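Long-range contacts in 6-carboxyhexanoate--CoA ligase (Aquifex aeolicus, PDB 5TVA), which is a BioW-family ligase whose single chain is modelled with both adenosine monophosphate and coenzyme A bound: residues Lys64-Ser69 / Gly198-Thr203; Glu124-Asp129 / Val219-Leu224; Phe139-Arg144 / Ala163-Phe168. All coordinates share one frame; numbering follows the deposited sequence.

Interaction 1: Lys64-Ser69 / Gly198-Thr203; sequences KISTYS and GYVRIT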
# COMPACT_ATOMS: atom_id res chain seq x y z
N LYS A 64 5.18 -7.75 -13.00
CA LYS A 64 4.71 -7.19 -14.26
C LYS A 64 3.64 -6.14 -13.99
O LYS A 64 2.76 -6.32 -13.14
CB LYS A 64 4.13 -8.31 -15.14
CG LYS A 64 5.01 -8.71 -16.32
CD LYS A 64 6.50 -8.68 -15.96
CE LYS A 64 7.35 -8.54 -17.22
NZ LYS A 64 8.80 -8.39 -16.90
N ILE A 65 3.71 -5.03 -14.71
CA ILE A 65 2.74 -3.95 -14.57
C ILE A 65 1.80 -3.97 -15.75
O ILE A 65 2.23 -4.18 -16.89
CB ILE A 65 3.44 -2.57 -14.45
CG1 ILE A 65 4.54 -2.62 -13.38
CG2 ILE A 65 2.40 -1.46 -14.14
CD1 ILE A 65 5.21 -1.29 -13.16
N SER A 66 0.52 -3.73 -15.49
CA SER A 66 -0.48 -3.60 -16.55
C SER A 66 -1.55 -2.63 -16.08
O SER A 66 -1.65 -2.30 -14.89
CB SER A 66 -1.10 -4.95 -16.93
OG SER A 66 -1.89 -5.47 -15.87
N THR A 67 -2.37 -2.21 -17.04
CA THR A 67 -3.27 -1.08 -16.85
C THR A 67 -4.60 -1.36 -17.56
O THR A 67 -4.60 -1.85 -18.69
CB THR A 67 -2.63 0.20 -17.40
OG1 THR A 67 -1.37 0.41 -16.74
CG2 THR A 67 -3.54 1.40 -17.20
N TYR A 68 -5.71 -1.05 -16.89
CA TYR A 68 -7.03 -1.35 -17.42
C TYR A 68 -8.01 -0.24 -17.08
O TYR A 68 -8.03 0.26 -15.95
CB TYR A 68 -7.55 -2.70 -16.90
CG TYR A 68 -6.73 -3.86 -17.40
CD1 TYR A 68 -7.02 -4.48 -18.61
CD2 TYR A 68 -5.64 -4.32 -16.67
CE1 TYR A 68 -6.26 -5.53 -19.08
CE2 TYR A 68 -4.86 -5.37 -17.14
CZ TYR A 68 -5.18 -5.98 -18.34
OH TYR A 68 -4.42 -7.03 -18.80
N SER A 69 -8.83 0.13 -18.07
CA SER A 69 -9.82 1.19 -17.95
C SER A 69 -11.22 0.63 -18.17
O SER A 69 -11.44 -0.29 -18.96
CB SER A 69 -9.54 2.32 -18.95
OG SER A 69 -8.14 2.59 -19.04
N GLY A 198 0.89 -9.92 -11.26
CA GLY A 198 1.69 -8.71 -11.27
C GLY A 198 0.98 -7.59 -10.54
O GLY A 198 0.24 -7.80 -9.57
N TYR A 199 1.21 -6.36 -11.02
CA TYR A 199 0.62 -5.15 -10.47
C TYR A 199 -0.37 -4.62 -11.51
O TYR A 199 0.02 -4.22 -12.61
CB TYR A 199 1.71 -4.14 -10.13
CG TYR A 199 1.23 -2.80 -9.59
CD1 TYR A 199 0.88 -2.65 -8.26
CD2 TYR A 199 1.17 -1.67 -10.42
CE1 TYR A 199 0.45 -1.42 -7.75
CE2 TYR A 199 0.74 -0.43 -9.92
CZ TYR A 199 0.39 -0.32 -8.59
OH TYR A 199 -0.04 0.90 -8.06
N VAL A 200 -1.65 -4.64 -11.15
CA VAL A 200 -2.73 -4.45 -12.12
C VAL A 200 -3.48 -3.18 -11.75
O VAL A 200 -4.26 -3.15 -10.79
CB VAL A 200 -3.66 -5.67 -12.16
CG1 VAL A 200 -4.63 -5.55 -13.31
CG2 VAL A 200 -2.84 -6.93 -12.33
N ARG A 201 -3.26 -2.11 -12.52
CA ARG A 201 -3.86 -0.81 -12.23
C ARG A 201 -5.23 -0.73 -12.89
O ARG A 201 -5.39 -1.10 -14.05
CB ARG A 201 -2.95 0.30 -12.73
CG ARG A 201 -1.47 -0.09 -12.59
CD ARG A 201 -0.55 0.99 -13.09
NE ARG A 201 -1.00 2.30 -12.64
CZ ARG A 201 -1.32 3.30 -13.47
NH1 ARG A 201 -1.20 3.11 -14.78
NH2 ARG A 201 -1.72 4.46 -12.99
N ILE A 202 -6.23 -0.26 -12.14
CA ILE A 202 -7.62 -0.43 -12.55
C ILE A 202 -8.40 0.84 -12.24
O ILE A 202 -8.50 1.24 -11.08
CB ILE A 202 -8.26 -1.64 -11.86
CG1 ILE A 202 -7.62 -2.93 -12.40
CG2 ILE A 202 -9.77 -1.63 -12.05
CD1 ILE A 202 -7.95 -4.18 -11.59
N THR A 203 -8.97 1.46 -13.28
CA THR A 203 -9.75 2.71 -13.16
C THR A 203 -11.13 2.57 -13.80
O THR A 203 -11.25 2.02 -14.89
CB THR A 203 -9.03 3.91 -13.83
OG1 THR A 203 -7.62 3.68 -13.85
CG2 THR A 203 -9.33 5.20 -13.09

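Interaction 2: Glu124-Asp129 / Val219-Leu224; sequences ERLEED and VSRKEL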
# COMPACT_ATOMS: atom_id res chain seq x y z
N GLU A 124 -12.67 -13.93 6.43
CA GLU A 124 -12.84 -13.31 7.74
C GLU A 124 -11.70 -12.34 8.04
O GLU A 124 -10.55 -12.57 7.67
CB GLU A 124 -12.95 -14.39 8.82
CG GLU A 124 -12.32 -14.05 10.17
CD GLU A 124 -12.52 -15.16 11.23
OE1 GLU A 124 -12.01 -15.00 12.37
OE2 GLU A 124 -13.19 -16.18 10.92
N ARG A 125 -12.04 -11.24 8.72
CA ARG A 125 -11.08 -10.20 9.04
C ARG A 125 -10.26 -10.60 10.27
O ARG A 125 -10.83 -10.78 11.35
CB ARG A 125 -11.81 -8.88 9.30
CG ARG A 125 -12.45 -8.29 8.04
CD ARG A 125 -13.20 -7.00 8.32
NE ARG A 125 -12.34 -5.93 8.84
CZ ARG A 125 -12.69 -4.65 8.86
NH1 ARG A 125 -13.88 -4.30 8.39
NH2 ARG A 125 -11.87 -3.72 9.32
N LEU A 126 -8.94 -10.70 10.11
CA LEU A 126 -8.04 -11.17 11.17
C LEU A 126 -7.35 -10.06 11.95
O LEU A 126 -6.78 -10.34 13.01
CB LEU A 126 -6.95 -12.08 10.58
CG LEU A 126 -7.40 -13.22 9.66
CD1 LEU A 126 -6.20 -13.98 9.10
CD2 LEU A 126 -8.34 -14.17 10.39
N GLU A 127 -7.36 -8.82 11.45
CA GLU A 127 -6.75 -7.75 12.23
C GLU A 127 -7.53 -7.55 13.53
O GLU A 127 -8.76 -7.68 13.57
CB GLU A 127 -6.70 -6.45 11.42
CG GLU A 127 -8.02 -5.73 11.23
CD GLU A 127 -8.82 -6.25 10.05
OE1 GLU A 127 -8.38 -7.24 9.41
OE2 GLU A 127 -9.89 -5.66 9.76
N GLU A 128 -6.79 -7.28 14.61
CA GLU A 128 -7.41 -7.13 15.93
C GLU A 128 -8.14 -5.80 16.04
O GLU A 128 -9.23 -5.73 16.62
CB GLU A 128 -6.35 -7.21 17.02
CG GLU A 128 -6.02 -8.60 17.46
CD GLU A 128 -7.19 -9.23 18.16
OE1 GLU A 128 -7.84 -8.52 18.97
OE2 GLU A 128 -7.46 -10.41 17.88
N ASP A 129 -7.53 -4.73 15.53
CA ASP A 129 -8.08 -3.39 15.61
C ASP A 129 -8.61 -3.05 14.22
O ASP A 129 -7.84 -2.71 13.32
CB ASP A 129 -7.04 -2.39 16.08
CG ASP A 129 -7.60 -0.99 16.24
OD1 ASP A 129 -8.61 -0.68 15.58
OD2 ASP A 129 -7.02 -0.20 17.03
N VAL A 219 -4.23 -13.14 3.10
CA VAL A 219 -3.18 -13.89 3.81
C VAL A 219 -3.69 -15.26 4.26
O VAL A 219 -4.87 -15.43 4.60
CB VAL A 219 -2.64 -13.13 5.04
CG1 VAL A 219 -2.04 -11.77 4.66
CG2 VAL A 219 -3.72 -12.98 6.10
N SER A 220 -2.79 -16.23 4.29
CA SER A 220 -3.09 -17.54 4.86
C SER A 220 -3.01 -17.45 6.38
O SER A 220 -1.97 -17.05 6.92
CB SER A 220 -2.11 -18.57 4.32
OG SER A 220 -2.56 -19.88 4.61
N ARG A 221 -4.11 -17.79 7.07
CA ARG A 221 -4.11 -17.63 8.53
C ARG A 221 -2.95 -18.35 9.19
O ARG A 221 -2.43 -17.86 10.20
CB ARG A 221 -5.42 -18.11 9.17
CG ARG A 221 -5.50 -17.61 10.61
CD ARG A 221 -6.39 -18.42 11.51
NE ARG A 221 -7.74 -17.90 11.68
CZ ARG A 221 -8.24 -17.41 12.82
NH1 ARG A 221 -7.49 -17.35 13.91
NH2 ARG A 221 -9.49 -16.98 12.86
N LYS A 222 -2.53 -19.49 8.66
CA LYS A 222 -1.48 -20.23 9.34
C LYS A 222 -0.16 -19.47 9.39
O LYS A 222 0.72 -19.84 10.17
CB LYS A 222 -1.27 -21.59 8.66
CG LYS A 222 -0.56 -21.48 7.35
CD LYS A 222 -0.53 -22.79 6.57
CE LYS A 222 -0.49 -22.48 5.09
NZ LYS A 222 0.44 -23.42 4.41
N GLU A 223 -0.02 -18.42 8.58
CA GLU A 223 1.18 -17.60 8.49
C GLU A 223 0.98 -16.20 9.04
O GLU A 223 1.83 -15.33 8.82
CB GLU A 223 1.65 -17.48 7.04
CG GLU A 223 2.05 -18.76 6.33
CD GLU A 223 2.10 -18.56 4.82
OE1 GLU A 223 1.73 -19.50 4.07
OE2 GLU A 223 2.47 -17.45 4.38
N LEU A 224 -0.15 -15.95 9.73
CA LEU A 224 -0.53 -14.59 10.10
C LEU A 224 0.55 -13.91 10.93
O LEU A 224 0.92 -12.75 10.67
CB LEU A 224 -1.86 -14.61 10.86
CG LEU A 224 -2.40 -13.28 11.38
CD1 LEU A 224 -2.73 -12.29 10.25
CD2 LEU A 224 -3.62 -13.48 12.23

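Interaction 3: Phe139-Arg144 / Ala163-Phe168; sequences FDWKDR and ALALTF. With COA (coenzyme A), chain D.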
# COMPACT_ATOMS: atom_id res chain seq x y z
N PHE A 139 10.08 -0.03 4.40
CA PHE A 139 10.37 -0.40 3.03
C PHE A 139 10.76 0.86 2.28
O PHE A 139 10.28 1.95 2.61
CB PHE A 139 9.17 -1.09 2.35
CG PHE A 139 8.02 -0.17 2.14
CD1 PHE A 139 7.93 0.61 0.95
CD2 PHE A 139 7.04 -0.03 3.10
CE1 PHE A 139 6.89 1.51 0.76
CE2 PHE A 139 5.99 0.83 2.91
CZ PHE A 139 5.92 1.63 1.72
N ASP A 140 11.62 0.71 1.27
CA ASP A 140 11.97 1.81 0.38
C ASP A 140 12.62 1.24 -0.87
O ASP A 140 13.15 0.12 -0.85
CB ASP A 140 12.89 2.83 1.07
CG ASP A 140 12.93 4.20 0.35
OD1 ASP A 140 12.14 4.42 -0.60
OD2 ASP A 140 13.72 5.07 0.78
N TRP A 141 12.54 2.01 -1.96
CA TRP A 141 13.38 1.75 -3.13
C TRP A 141 14.84 1.96 -2.76
O TRP A 141 15.20 2.98 -2.17
CB TRP A 141 13.04 2.70 -4.31
CG TRP A 141 11.66 2.54 -4.88
CD1 TRP A 141 10.60 3.36 -4.68
CD2 TRP A 141 11.20 1.48 -5.72
NE1 TRP A 141 9.50 2.88 -5.34
CE2 TRP A 141 9.85 1.73 -5.99
CE3 TRP A 141 11.80 0.33 -6.25
CZ2 TRP A 141 9.07 0.89 -6.80
CZ3 TRP A 141 11.03 -0.50 -7.06
CH2 TRP A 141 9.69 -0.22 -7.33
N LYS A 142 15.68 1.00 -3.13
CA LYS A 142 17.12 1.12 -2.92
C LYS A 142 17.68 2.43 -3.48
O LYS A 142 18.47 3.12 -2.81
CB LYS A 142 17.83 -0.08 -3.55
CG LYS A 142 19.34 -0.02 -3.46
CD LYS A 142 19.92 -1.39 -3.74
CE LYS A 142 21.36 -1.45 -3.30
NZ LYS A 142 21.42 -1.26 -1.83
N ASP A 143 17.31 2.78 -4.70
CA ASP A 143 17.83 4.01 -5.33
C ASP A 143 16.63 4.82 -5.79
O ASP A 143 16.32 4.81 -6.99
CB ASP A 143 18.80 3.69 -6.49
CG ASP A 143 19.46 4.94 -7.08
OD1 ASP A 143 19.09 6.06 -6.67
OD2 ASP A 143 20.35 4.81 -7.94
N ARG A 144 15.96 5.50 -4.85
CA ARG A 144 14.66 6.09 -5.16
C ARG A 144 14.74 7.13 -6.29
O ARG A 144 13.82 7.25 -7.11
CB ARG A 144 14.03 6.72 -3.91
CG ARG A 144 12.60 7.14 -4.15
CD ARG A 144 11.91 7.62 -2.89
NE ARG A 144 11.23 6.55 -2.19
CZ ARG A 144 9.93 6.26 -2.29
NH1 ARG A 144 9.13 6.99 -3.08
NH2 ARG A 144 9.42 5.25 -1.57
N ALA A 163 3.15 3.33 -4.38
CA ALA A 163 2.34 2.14 -4.16
C ALA A 163 3.05 0.87 -4.60
O ALA A 163 2.92 -0.18 -3.95
CB ALA A 163 0.98 2.28 -4.86
N LEU A 164 3.84 0.94 -5.68
CA LEU A 164 4.60 -0.23 -6.12
C LEU A 164 5.52 -0.73 -5.01
O LEU A 164 5.57 -1.93 -4.73
CB LEU A 164 5.41 0.08 -7.37
CG LEU A 164 4.72 -0.21 -8.70
CD1 LEU A 164 5.41 0.49 -9.87
CD2 LEU A 164 4.66 -1.73 -8.93
N ALA A 165 6.29 0.18 -4.40
CA ALA A 165 7.24 -0.26 -3.38
C ALA A 165 6.50 -0.91 -2.22
O ALA A 165 6.97 -1.89 -1.65
CB ALA A 165 8.10 0.90 -2.91
N LEU A 166 5.31 -0.38 -1.89
CA LEU A 166 4.51 -0.89 -0.78
C LEU A 166 3.95 -2.29 -1.07
O LEU A 166 4.01 -3.18 -0.20
CB LEU A 166 3.39 0.11 -0.48
CG LEU A 166 2.28 0.08 0.60
CD1 LEU A 166 2.09 -1.21 1.31
CD2 LEU A 166 2.47 1.20 1.63
N THR A 167 3.34 -2.51 -2.26
CA THR A 167 2.86 -3.85 -2.60
C THR A 167 3.99 -4.84 -2.67
O THR A 167 3.79 -6.03 -2.38
CB THR A 167 2.19 -3.95 -3.96
OG1 THR A 167 2.67 -2.93 -4.87
CG2 THR A 167 0.77 -4.01 -3.84
N PHE A 168 5.12 -4.42 -3.21
CA PHE A 168 6.13 -5.43 -3.41
C PHE A 168 6.61 -5.96 -2.08
O PHE A 168 6.84 -7.17 -1.95
CB PHE A 168 7.29 -4.91 -4.25
CG PHE A 168 8.22 -6.00 -4.64
CD1 PHE A 168 7.83 -6.93 -5.60
CD2 PHE A 168 9.44 -6.15 -4.01
CE1 PHE A 168 8.67 -7.98 -5.95
CE2 PHE A 168 10.28 -7.19 -4.35
CZ PHE A 168 9.90 -8.11 -5.32
N1A COA D . -2.67 6.79 8.18
C2A COA D . -3.35 7.25 9.24
N3A COA D . -2.75 7.44 10.41
C4A COA D . -1.44 7.14 10.57
C5A COA D . -0.71 6.65 9.48
C6A COA D . -1.39 6.49 8.25
N6A COA D . -0.63 5.95 7.05
N7A COA D . 0.55 6.45 9.88
C8A COA D . 0.63 6.79 11.15
N9A COA D . -0.55 7.24 11.57
C1B COA D . -0.74 7.59 13.01
C2B COA D . -1.78 7.94 13.64
O2B COA D . -2.98 7.17 13.32
C3B COA D . -1.17 7.30 15.06
O3B COA D . -1.19 5.85 14.88
P3B COA D . -2.17 4.71 15.62
O7A COA D . -1.28 3.56 15.98
O8A COA D . -2.87 5.22 16.84
O9A COA D . -3.21 4.19 14.66
C4B COA D . 0.05 7.76 15.14
O4B COA D . 0.37 8.39 13.74
C5B COA D . 1.18 6.69 15.50
O5B COA D . 1.53 5.95 14.38
P1A COA D . 3.07 5.37 14.05
O1A COA D . 3.00 3.85 13.85
O2A COA D . 4.07 5.72 15.13
O3A COA D . 3.54 6.02 12.61
P2A COA D . 5.11 6.25 12.06
O4A COA D . 5.59 7.56 12.70
O5A COA D . 6.05 5.14 12.55
O6A COA D . 5.04 6.37 10.38
CBP COA D . 4.20 5.89 7.98
CCP COA D . 4.24 5.48 9.54
CDP COA D . 3.33 7.16 7.80
CEP COA D . 5.61 6.34 7.55
CAP COA D . 3.65 4.66 7.07
OAP COA D . 2.31 4.77 6.77
C9P COA D . 4.36 4.46 5.70
O9P COA D . 5.31 3.71 5.58
N8P COA D . 3.88 5.16 4.51
C7P COA D . 4.56 5.01 3.18
C6P COA D . 3.66 4.39 2.13
C5P COA D . 2.38 5.23 1.77
O5P COA D . 1.68 5.67 2.61
N4P COA D . 2.05 5.44 0.34
C3P COA D . 0.84 6.27 -0.04
C2P COA D . 0.52 6.02 -1.52
S1P COA D . 0.39 4.21 -1.67

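Interaction 1: Lys64-Ser69 / Gly198-Thr203
Strand 65-69 is the outermost strand, within the chain, at one end of a mixed six-stranded sheet, and 198-203 is its parallel neighbour; their short axes approach to 4.7 Å at 19°. The bonding is staggered as parallel pairing requires: Y199 and R201 each bond forward and back across the gap. Y199 N gives the shortest bond, 2.6 Å to K64 O and almost straight (172°), while Y199 O takes S66 N at 3.0 Å, nearly along the carbonyl axis. R201 N approaches S66 O from above the carbonyl plane. The tight part lies around Y199 and V200. I65 CG2 meets the rim of the Y199 ring in its plane, 3.9 Å from CD2, and that ring packs on A163 and L164 of helix 158-173. On the other face V200 CG1 lies 3.7 Å from Y68 CD2, where the Y68 ring also meets F79. Past I65 and Y199 their face loosens toward solvent: T67 OG1, beside its own backbone N, receives a weak bond from R201 NH1 at 3.3 Å, which the bend at chi3 (43°) brings alongside. Backbone amides therefore supply the directional hold, and the weak T67-R201 bond probably contributes less.

Interaction 2: Glu124-Asp129 / Val219-Leu224
Charge pairing joins the two segments at one point: E124 OE1 stands 3.2 Å from R221 NH2, at the edge of the guanidinium and near its plane. The carboxylate plane is turned 86° from the guanidinium plane, so the salt bridge is single-point and not a flat two-pronged match. R221 reaches it with CG anti to the backbone N (chi1 -167°) and a bend at chi3; its NE has a second, long and weak ion pair with D119 OD2.

The two segments follow neighbouring parallel strands of the mixed sheet: 124-129 lies in the loop beyond strand 116-119, whereas residues 219-224 lead from the end of strand 214-219 into helix 224-233. A short 3-10 segment makes that turn, with L224 N bonded to R221 O at 3.0 Å and E223 at the helix N-cap position.

Apolar packing centres on L126. Its CD1 is 4.0 Å from V219 CG2, the two side chains running antiparallel alongside one another, while its CB meets L224 CD2 at 4.0 Å. L126 CD2 lies over one face of the R221 guanidinium, 3.9 Å from NH2.

No hydrogen bond joins the two segments. Within 124-129, R125 grips E127 OE2 side-on through NE (2.6 Å) and NH2 (2.8 Å), in the guanidinium plane, and E127 OE1 accepts from L117 N outside it.

Interaction 3: Phe139-Arg144 / Ala163-Phe168
The coenzyme A pocket takes one of its walls from this buried contact, where strand 139-141, outermost in a three-stranded parallel sheet, packs against helix 158-173. The short axes come within 8.0 Å at 130°. F139 and L166 line the pocket, and L166 also borders the bound AMP. With chi1 at 68°, F139 CG sits between its backbone N and carbonyl carbon, and the ring extends toward the helix. L166 CA lies over one face, 4.0 Å from the ring centroid and 23° off the normal, a CH-pi contact. F139 CZ meets L166 CD2 at 3.5 Å, and ligand C6P touches both residues, reaching the F139 ring at its edge and lying 3.4 Å from L166 CD2. One residue earlier, the methyl of A165 covers a face of W141, with CB 3.8 Å from the centroid of the five-membered ring; L164 CB meets the indole at its edge. W141 NE1 is hydrogen-bonded to V161 O, which with the A165 methyl would restrict ring rotation. At the indole edge, R144 grips D140 OD1 side-on through NE and NH2, NE meeting the oxygen's syn lone pair at 2.8 Å, while W141 CD1 sits over the centre of the R144 guanidinium.

Along the chain the segments run 64-69, 124-129, 139-144, 163-168, 198-203, 219-224, so interactions 1 and 2 interleave, and both halves of interaction 3 fall between the halves of each. Interactions 1 and 2 belong to opposite ends of the same mixed six-stranded sheet, one pairing its outermost strand 65-69, the other joining connections that leave strands 116-119 and 214-219; their centres are 26 Å apart. Helix 158-173 bridges interaction 3 to interaction 1, with centres 17 Å apart: Y199 OH lies 3.6 Å from A163 CB. Interaction 2 touches neither. The helix thus links the mixed sheet to the three-stranded parallel sheet at the coenzyme A pocket.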